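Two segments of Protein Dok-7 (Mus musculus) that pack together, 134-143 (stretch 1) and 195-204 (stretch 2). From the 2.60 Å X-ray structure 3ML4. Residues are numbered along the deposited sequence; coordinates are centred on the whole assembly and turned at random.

Stretch 1 (134-143) TLHLCNDILV
Stretch 2 (195-204) QMSFLFDCIV

A β-hairpin of Protein Dok-7 (stretch 1) lies against one side of an α-helix (stretch 2), and the contact is made almost wholly of hydrocarbon. Strand 134-138 turns back at a type II' β turn from Cys 138 to Ile 141, and strand 141-143 returns beside it, antiparallel. Asn 139 and Asp 140 occupy the turn corners, at phi/psi 54/-98° and -94/-4°; most strand residues keep extended values, psi 118 to 144°, and psi falls to 88° at Cys 138, where the turn begins. Two pairs of backbone hydrogen bonds hold the hairpin: Cys 138 N to Ile 141 O (2.8 Å) with Ile 141 N to Cys 138 O (3.1 Å), and His 136 N to Val 143 O (2.7 Å) with Val 143 N to His 136 O (2.9 Å).

Stretch 2 is helical from its first residue through most of its length, with phi near -65° and psi near -45°. Its i to i-4 hydrogen bonds include Phe 200 N to Met 196 O (3.0 Å) and Ile 203 N to Leu 199 O (3.0 Å). The helix runs nearly parallel to strand 134-138, 19° between their N-to-C directions, with a closest axis approach of 11.3 Å, a gap that side chains from both elements fill. Register is set by Leu 137 CA to Phe 200 CA at 8.9 Å and Asn 139 CA to Ile 203 CA at 7.7 Å.

Leu 137 is the centre of the contact, covered over 73 Å² of the 307 Å² buried in all. Its CA-to-CB bond points toward the helix, with chi1 t (-177°) and chi2 between wells at 135°. Leu 137 CD1 lies 3.9 Å from Leu 199 CD2 and 3.7 Å from Phe 200 CE1; Leu 137 CD2 lies 4.0 Å from Leu 199 CD2 and 4.3 Å from Ile 203 CG1. One leucine thus touches three helix residues, the neighbours Leu 199 and Phe 200 and, one turn on, Ile 203.

The CA-to-CB bond of Phe 200 (62 Å²) points sideways, but chi1 m (-87°) and chi2 41° bring the end of its ring nearer the hairpin. There it reaches both strands: besides Leu 137, it meets Leu 142, whose CD1 sits 3.6 Å from Phe 200 CZ at the ring edge, near its plane. Leu 142 has CA-to-CB toward the helix, with chi1 t and chi2 p.

Ile 203 (42 Å²), chi1 m and chi2 p, has CA-to-CB toward the hairpin and packs at the turn, its CG2 3.8 Å from Asn 139 O. Asn 139 itself directs CA-to-CB away, and its side-chain amide is hydrogen-bonded elsewhere in the structure. At the other end, Leu 135 (t, p) has CA-to-CB toward the helix and its CD2 lies 4.4 Å from SE of selenomethionine Met 196, a loose apolar contact.

Alternation along the strand sends Leu 135 and Leu 137 to the helix and leaves Thr 134, His 136 and Cys 138 out of its reach. No hydrogen bond crosses between the stretches; van der Waals contact between buried apolar side chains joins the two.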

ATOM      1  N   THR B 134      11.422  21.031  -6.907  1.00 28.64           N
ATOM      2  CA  THR B 134      11.874  19.707  -6.503  1.00 28.74           C
ATOM      3  C   THR B 134      10.964  18.633  -7.084  1.00 28.06           C
ATOM      4  O   THR B 134       9.749  18.692  -6.923  1.00 28.36           O
ATOM      5  CB  THR B 134      12.036  19.597  -4.962  1.00 28.57           C
ATOM      6  OG1 THR B 134      12.179  18.224  -4.589  1.00 29.92           O
ATOM      7  CG2 THR B 134      10.833  20.176  -4.250  1.00 30.00           C
ATOM      8  N   LEU B 135      11.556  17.674  -7.790  1.00 27.45           N
ATOM      9  CA  LEU B 135      10.788  16.573  -8.370  1.00 26.76           C
ATOM     10  C   LEU B 135      10.652  15.437  -7.367  1.00 26.44           C
ATOM     11  O   LEU B 135      11.655  14.957  -6.833  1.00 26.39           O
ATOM     12  CB  LEU B 135      11.441  16.059  -9.660  1.00 26.42           C
ATOM     13  CG  LEU B 135      10.664  14.965 -10.407  1.00 26.12           C
ATOM     14  CD1 LEU B 135       9.478  15.537 -11.183  1.00 25.19           C
ATOM     15  CD2 LEU B 135      11.582  14.191 -11.337  1.00 26.36           C
ATOM     16  N   HIS B 136       9.417  15.012  -7.114  1.00 26.05           N
ATOM     17  CA  HIS B 136       9.157  13.906  -6.185  1.00 26.11           C
ATOM     18  C   HIS B 136       8.567  12.682  -6.869  1.00 25.99           C
ATOM     19  O   HIS B 136       7.584  12.780  -7.606  1.00 25.80           O
ATOM     20  CB  HIS B 136       8.221  14.342  -5.056  1.00 26.03           C
ATOM     21  CG  HIS B 136       8.779  15.422  -4.188  1.00 26.39           C
ATOM     22  ND1 HIS B 136       9.418  15.161  -2.996  1.00 27.21           N
ATOM     23  CD2 HIS B 136       8.795  16.767  -4.337  1.00 27.25           C
ATOM     24  CE1 HIS B 136       9.805  16.298  -2.447  1.00 27.61           C
ATOM     25  NE2 HIS B 136       9.439  17.289  -3.241  1.00 27.94           N
ATOM     26  N   LEU B 137       9.175  11.529  -6.626  1.00 26.06           N
ATOM     27  CA  LEU B 137       8.562  10.270  -7.006  1.00 26.39           C
ATOM     28  C   LEU B 137       7.997   9.634  -5.749  1.00 26.48           C
ATOM     29  O   LEU B 137       8.736   9.363  -4.802  1.00 26.48           O
ATOM     30  CB  LEU B 137       9.568   9.351  -7.697  1.00 26.28           C
ATOM     31  CG  LEU B 137       9.037   8.015  -8.219  1.00 27.05           C
ATOM     32  CD1 LEU B 137       9.549   7.725  -9.622  1.00 27.54           C
ATOM     33  CD2 LEU B 137       9.414   6.887  -7.275  1.00 28.33           C
ATOM     34  N   CYS B 138       6.682   9.442  -5.730  1.00 26.97           N
ATOM     35  CA  CYS B 138       6.012   8.773  -4.618  1.00 27.38           C
ATOM     36  C   CYS B 138       5.284   7.521  -5.099  1.00 27.59           C
ATOM     37  O   CYS B 138       4.103   7.574  -5.451  1.00 27.67           O
ATOM     38  CB  CYS B 138       5.040   9.718  -3.915  1.00 27.49           C
ATOM     39  SG  CYS B 138       4.474   9.106  -2.313  1.00 27.89           S
ATOM     40  N   ASN B 139       6.014   6.405  -5.114  1.00 27.73           N
ATOM     41  CA  ASN B 139       5.528   5.119  -5.620  1.00 28.00           C
ATOM     42  C   ASN B 139       4.975   5.190  -7.054  1.00 28.20           C
ATOM     43  O   ASN B 139       5.735   5.150  -8.016  1.00 28.44           O
ATOM     44  CB  ASN B 139       4.522   4.471  -4.651  1.00 27.81           C
ATOM     45  CG  ASN B 139       5.088   4.282  -3.251  1.00 28.07           C
ATOM     46  OD1 ASN B 139       6.048   3.540  -3.044  1.00 28.70           O
ATOM     47  ND2 ASN B 139       4.486   4.953  -2.280  1.00 27.50           N
ATOM     48  N   ASP B 140       3.659   5.297  -7.187  1.00 28.41           N
ATOM     49  CA  ASP B 140       3.001   5.264  -8.491  1.00 28.78           C
ATOM     50  C   ASP B 140       2.765   6.657  -9.094  1.00 28.49           C
ATOM     51  O   ASP B 140       2.299   6.770 -10.230  1.00 28.44           O
ATOM     52  CB  ASP B 140       1.687   4.463  -8.418  1.00 29.20           C
ATOM     53  CG  ASP B 140       0.996   4.564  -7.049  1.00 30.79           C
ATOM     54  OD1 ASP B 140       0.282   3.604  -6.669  1.00 32.68           O
ATOM     55  OD2 ASP B 140       1.166   5.589  -6.353  1.00 31.41           O
ATOM     56  N   ILE B 141       3.104   7.704  -8.339  1.00 28.07           N
ATOM     57  CA  ILE B 141       2.882   9.083  -8.781  1.00 27.55           C
ATOM     58  C   ILE B 141       4.141   9.957  -8.853  1.00 27.15           C
ATOM     59  O   ILE B 141       5.061   9.839  -8.038  1.00 26.93           O
ATOM     60  CB  ILE B 141       1.792   9.803  -7.944  1.00 27.48           C
ATOM     61  CG1 ILE B 141       2.084   9.687  -6.445  1.00 27.89           C
ATOM     62  CG2 ILE B 141       0.416   9.263  -8.297  1.00 27.12           C
ATOM     63  CD1 ILE B 141       1.225  10.596  -5.554  1.00 27.84           C
ATOM     64  N   LEU B 142       4.162  10.828  -9.855  1.00 26.69           N
ATOM     65  CA  LEU B 142       5.228  11.799 -10.030  1.00 26.35           C
ATOM     66  C   LEU B 142       4.669  13.194  -9.821  1.00 25.97           C
ATOM     67  O   LEU B 142       3.607  13.540 -10.334  1.00 25.72           O
ATOM     68  CB  LEU B 142       5.859  11.686 -11.421  1.00 26.41           C
ATOM     69  CG  LEU B 142       7.123  12.517 -11.681  1.00 26.50           C
ATOM     70  CD1 LEU B 142       8.337  11.910 -10.975  1.00 25.90           C
ATOM     71  CD2 LEU B 142       7.380  12.664 -13.180  1.00 26.48           C
ATOM     72  N   VAL B 143       5.407  13.991  -9.065  1.00 25.78           N
ATOM     73  CA  VAL B 143       4.966  15.316  -8.679  1.00 25.56           C
ATOM     74  C   VAL B 143       6.118  16.310  -8.793  1.00 25.57           C
ATOM     75  O   VAL B 143       7.275  15.971  -8.544  1.00 25.47           O
ATOM     76  CB  VAL B 143       4.351  15.280  -7.245  1.00 25.42           C
ATOM     77  CG1 VAL B 143       4.658  16.531  -6.435  1.00 24.82           C
ATOM     78  CG2 VAL B 143       2.860  15.040  -7.324  1.00 25.48           C
ATOM     79  N   GLN B 195      20.451   9.074 -12.520  1.00 32.90           N
ATOM     80  CA  GLN B 195      19.788   8.553 -11.322  1.00 33.31           C
ATOM     81  C   GLN B 195      18.270   8.577 -11.430  1.00 33.44           C
ATOM     82  O   GLN B 195      17.603   7.668 -10.941  1.00 33.60           O
ATOM     83  CB  GLN B 195      20.219   9.324 -10.075  1.00 33.15           C
ATOM     84  CG  GLN B 195      21.456   8.759  -9.419  1.00 34.02           C
ATOM     85  CD  GLN B 195      22.159   9.749  -8.516  1.00 35.04           C
ATOM     86  OE1 GLN B 195      21.531  10.622  -7.905  1.00 35.67           O
ATOM     87  NE2 GLN B 195      23.477   9.617  -8.422  1.00 35.04           N
HETATM   88  N   MSE B 196      17.730   9.611 -12.070  1.00 33.43           N
HETATM   89  CA  MSE B 196      16.286   9.728 -12.237  1.00 34.28           C
HETATM   90  C   MSE B 196      15.743   8.687 -13.209  1.00 33.00           C
HETATM   91  O   MSE B 196      14.721   8.056 -12.943  1.00 32.80           O
HETATM   92  CB  MSE B 196      15.895  11.140 -12.682  1.00 34.18           C
HETATM   93  CG  MSE B 196      16.057  12.185 -11.594  1.00 35.28           C
HETATM   94 SE   MSE B 196      15.901  14.025 -12.241  1.00 38.58          SE
HETATM   95  CE  MSE B 196      17.365  14.755 -11.215  1.00 35.35           C
ATOM     96  N   SER B 197      16.450   8.514 -14.323  1.00 32.19           N
ATOM     97  CA  SER B 197      16.059   7.590 -15.385  1.00 31.20           C
ATOM     98  C   SER B 197      16.110   6.138 -14.912  1.00 30.74           C
ATOM     99  O   SER B 197      15.224   5.336 -15.233  1.00 30.50           O
ATOM    100  CB  SER B 197      16.966   7.784 -16.602  1.00 31.22           C
ATOM    101  OG  SER B 197      16.394   7.217 -17.764  1.00 31.05           O
ATOM    102  N   PHE B 198      17.151   5.810 -14.148  1.00 29.82           N
ATOM    103  CA  PHE B 198      17.312   4.474 -13.599  1.00 29.18           C
ATOM    104  C   PHE B 198      16.231   4.150 -12.563  1.00 28.60           C
ATOM    105  O   PHE B 198      15.727   3.025 -12.506  1.00 28.38           O
ATOM    106  CB  PHE B 198      18.700   4.311 -12.990  1.00 29.32           C
ATOM    107  CG  PHE B 198      18.843   3.085 -12.140  1.00 29.77           C
ATOM    108  CD1 PHE B 198      18.940   1.824 -12.728  1.00 29.69           C
ATOM    109  CD2 PHE B 198      18.872   3.189 -10.750  1.00 29.66           C
ATOM    110  CE1 PHE B 198      19.072   0.688 -11.942  1.00 30.13           C
ATOM    111  CE2 PHE B 198      19.007   2.060  -9.955  1.00 29.66           C
ATOM    112  CZ  PHE B 198      19.103   0.808 -10.547  1.00 29.65           C
ATOM    113  N   LEU B 199      15.889   5.142 -11.746  1.00 27.82           N
ATOM    114  CA  LEU B 199      14.793   5.017 -10.801  1.00 27.10           C
ATOM    115  C   LEU B 199      13.496   4.727 -11.553  1.00 26.57           C
ATOM    116  O   LEU B 199      12.744   3.822 -11.191  1.00 26.26           O
ATOM    117  CB  LEU B 199      14.653   6.305  -9.993  1.00 27.09           C
ATOM    118  CG  LEU B 199      13.925   6.207  -8.658  1.00 26.59           C
ATOM    119  CD1 LEU B 199      14.935   5.853  -7.589  1.00 26.80           C
ATOM    120  CD2 LEU B 199      13.242   7.520  -8.330  1.00 26.16           C
ATOM    121  N   PHE B 200      13.263   5.505 -12.607  1.00 26.09           N
ATOM    122  CA  PHE B 200      12.115   5.333 -13.493  1.00 25.72           C
ATOM    123  C   PHE B 200      12.088   3.940 -14.127  1.00 25.55           C
ATOM    124  O   PHE B 200      11.058   3.265 -14.107  1.00 25.72           O
ATOM    125  CB  PHE B 200      12.126   6.418 -14.573  1.00 25.58           C
ATOM    126  CG  PHE B 200      11.434   7.700 -14.180  1.00 25.32           C
ATOM    127  CD1 PHE B 200      11.575   8.240 -12.899  1.00 25.84           C
ATOM    128  CD2 PHE B 200      10.662   8.387 -15.110  1.00 25.17           C
ATOM    129  CE1 PHE B 200      10.939   9.434 -12.546  1.00 25.85           C
ATOM    130  CE2 PHE B 200      10.019   9.579 -14.769  1.00 25.71           C
ATOM    131  CZ  PHE B 200      10.160  10.103 -13.484  1.00 25.80           C
ATOM    132  N   ASP B 201      13.225   3.511 -14.669  1.00 25.36           N
ATOM    133  CA  ASP B 201      13.362   2.186 -15.281  1.00 25.26           C
ATOM    134  C   ASP B 201      12.994   1.060 -14.323  1.00 25.31           C
ATOM    135  O   ASP B 201      12.364   0.072 -14.716  1.00 25.45           O
ATOM    136  CB  ASP B 201      14.797   1.972 -15.783  1.00 25.10           C
ATOM    137  CG  ASP B 201      15.131   2.821 -17.000  1.00 24.87           C
ATOM    138  OD1 ASP B 201      14.202   3.305 -17.686  1.00 24.16           O
ATOM    139  OD2 ASP B 201      16.331   3.001 -17.270  1.00 23.78           O
ATOM    140  N   CYS B 202      13.411   1.212 -13.071  1.00 25.15           N
ATOM    141  CA  CYS B 202      13.177   0.205 -12.063  1.00 24.96           C
ATOM    142  C   CYS B 202      11.706   0.133 -11.676  1.00 25.27           C
ATOM    143  O   CYS B 202      11.111  -0.945 -11.729  1.00 25.55           O
ATOM    144  CB  CYS B 202      14.055   0.463 -10.843  1.00 25.04           C
ATOM    145  SG  CYS B 202      15.795   0.050 -11.100  1.00 23.53           S
ATOM    146  N   ILE B 203      11.117   1.273 -11.310  1.00 25.36           N
ATOM    147  CA  ILE B 203       9.734   1.299 -10.805  1.00 25.42           C
ATOM    148  C   ILE B 203       8.716   0.763 -11.827  1.00 25.52           C
ATOM    149  O   ILE B 203       7.891  -0.096 -11.494  1.00 25.69           O
ATOM    150  CB  ILE B 203       9.317   2.706 -10.240  1.00 25.20           C
ATOM    151  CG1 ILE B 203       9.703   2.857  -8.766  1.00 25.46           C
ATOM    152  CG2 ILE B 203       7.807   2.891 -10.286  1.00 24.87           C
ATOM    153  CD1 ILE B 203      11.187   2.888  -8.457  1.00 25.93           C
ATOM    154  N   VAL B 204       8.798   1.247 -13.067  1.00 25.47           N
ATOM    155  CA  VAL B 204       7.844   0.847 -14.113  1.00 25.39           C
ATOM    156  C   VAL B 204       7.941  -0.640 -14.463  1.00 25.37           C
ATOM    157  O   VAL B 204       7.039  -1.201 -15.082  1.00 25.44           O
ATOM    158  CB  VAL B 204       7.940   1.731 -15.393  1.00 25.28           C
ATOM    159  CG1 VAL B 204       7.740   3.204 -15.041  1.00 25.37           C
ATOM    160  CG2 VAL B 204       9.261   1.511 -16.136  1.00 25.07           C
TER